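Local atomic coordinates of farnesyl pyrophosphate synthetase (Staphylococcus aureus, PDB entry 5H9D), a protein that probably catalyses, with magnesium ions, the chain elongation of allylic diphosphates by isopentenyl diphosphate to give heptaprenyl diphosphate. Residues Lys290-Asn293 and Leu294-Glu297. Numbering follows the deposited sequence.
Sequences KALN and LISE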
loop_
_atom_site.group_PDB
_atom_site.type_symbol
_atom_site.label_atom_id
_atom_site.label_comp_id
_atom_site.label_asym_id
_atom_site.label_seq_id
_atom_site.Cartn_x
_atom_site.Cartn_y
_atom_site.Cartn_z
ATOM N N LYS A 290 17.590 -12.713 -17.099
ATOM C CA LYS A 290 16.648 -13.749 -16.733
ATOM C C LYS A 290 15.278 -13.354 -17.271
ATOM O O LYS A 290 14.470 -14.218 -17.630
ATOM C CB LYS A 290 16.578 -13.944 -15.205
ATOM C CG LYS A 290 17.441 -15.090 -14.682
ATOM C CD LYS A 290 17.377 -15.168 -13.163
ATOM C CE LYS A 290 18.022 -16.427 -12.634
ATOM N NZ LYS A 290 17.404 -17.650 -13.247
ATOM N N ALA A 291 15.014 -12.053 -17.351
ATOM C CA ALA A 291 13.709 -11.618 -17.830
ATOM C C ALA A 291 13.638 -11.641 -19.347
ATOM O O ALA A 291 12.631 -12.057 -19.907
ATOM C CB ALA A 291 13.374 -10.223 -17.295
ATOM N N LEU A 292 14.708 -11.201 -20.010
ATOM C CA LEU A 292 14.759 -11.183 -21.474
ATOM C C LEU A 292 14.716 -12.583 -22.073
ATOM O O LEU A 292 14.159 -12.789 -23.138
ATOM C CB LEU A 292 16.000 -10.438 -21.931
ATOM C CG LEU A 292 15.707 -8.950 -21.748
ATOM C CD1 LEU A 292 16.965 -8.137 -21.703
ATOM C CD2 LEU A 292 14.830 -8.499 -22.900
ATOM N N ASN A 293 15.294 -13.548 -21.370
ATOM C CA ASN A 293 15.281 -14.925 -21.835
ATOM C C ASN A 293 13.826 -15.399 -21.939
ATOM O O ASN A 293 13.401 -15.936 -22.965
ATOM C CB ASN A 293 16.075 -15.832 -20.873
ATOM C CG ASN A 293 15.876 -17.314 -21.169
ATOM O OD1 ASN A 293 16.139 -17.783 -22.286
ATOM N ND2 ASN A 293 15.401 -18.058 -20.172
ATOM N N LEU A 294 13.070 -15.185 -20.873
ATOM C CA LEU A 294 11.669 -15.579 -20.819
ATOM C C LEU A 294 10.776 -14.782 -21.763
ATOM O O LEU A 294 9.724 -15.264 -22.170
ATOM C CB LEU A 294 11.144 -15.410 -19.394
ATOM C CG LEU A 294 11.560 -16.432 -18.341
ATOM C CD1 LEU A 294 11.027 -16.000 -17.003
ATOM C CD2 LEU A 294 10.990 -17.801 -18.697
ATOM N N ILE A 295 11.179 -13.565 -22.109
ATOM C CA ILE A 295 10.324 -12.758 -22.955
ATOM C C ILE A 295 10.408 -13.333 -24.350
ATOM O O ILE A 295 9.448 -13.303 -25.136
ATOM C CB ILE A 295 10.744 -11.235 -22.928
ATOM C CG1 ILE A 295 10.537 -10.663 -21.525
ATOM C CG2 ILE A 295 9.902 -10.415 -23.926
ATOM C CD1 ILE A 295 11.016 -9.246 -21.357
ATOM N N SER A 296 11.569 -13.890 -24.639
ATOM C CA SER A 296 11.831 -14.475 -25.935
ATOM C C SER A 296 10.985 -15.705 -26.126
ATOM O O SER A 296 10.416 -15.907 -27.183
ATOM C CB SER A 296 13.303 -14.796 -26.035
ATOM O OG SER A 296 14.038 -13.599 -25.839
ATOM N N GLU A 297 10.874 -16.509 -25.085
ATOM C CA GLU A 297 10.066 -17.702 -25.159
ATOM C C GLU A 297 8.570 -17.404 -25.352
ATOM O O GLU A 297 7.734 -18.303 -25.256
ATOM C CB GLU A 297 10.311 -18.538 -23.904
ATOM C CG GLU A 297 11.720 -19.134 -23.866
ATOM C CD GLU A 297 12.118 -19.710 -22.507
ATOM O OE1 GLU A 297 11.256 -20.311 -21.809
ATOM O OE2 GLU A 297 13.317 -19.574 -22.148
#
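Ser296 folds its hydroxyl back over the preceding turn of helix and donates from OG to Leu292 O at 2.8 Å. With OG lying beside its own backbone N (chi1 -58°), the hydroxyl is brought to the carbonyl one turn earlier. The same oxygen takes the backbone hydrogen bond from Ser296 N at 3.2 Å. The two donors approach from opposite faces of the carbonyl plane. Leu292 O is therefore gripped twice by one residue, and the serine hydroxyl is satisfied by the backbone although its side chain lies on the exposed side of the helix. Also on this side, Asn293 and Glu297, four residues apart, bring an amide and a carboxylate together with their planes 75° apart; Asn293 ND2 is 3.2 Å from Glu297 OE2. Weak backbone bonds flank the Ser296-Leu292 pair, from Ile295 N to Ala291 O on one side and from Glu297 N to Asn293 O on the other, the latter at 3.3 Å. Toward the protein interior, Ile295 lies with CG1 and CD1 beside Ala291 O, and its CD1 meets Leu292 CD2 at 4.2 Å, two methyl ends in an i to i+3 apolar contact. Leu294 lays CG and CD1 against Lys290 O, CG at 3.7 Å. Leu292 and Ile295 pack on Leu308 and Thr311 of helix 302-315, while Leu294 and Ile295 reach Ile197 of helix 188-215. Ser296 O is hydrogen-bonded to Lys304 NZ, and the backbone departs from the helical path at Glu297. These features mark the C-terminal end of helix 276-296, with an exposed edge of Asn293, Ser296 and Glu297 and an apolar edge of Leu292, Leu294 and Ile295, at the periphery of the largely alpha-helical polyprenyl synthase fold, with an i to i-4 serine hydroxyl bond in its last turn.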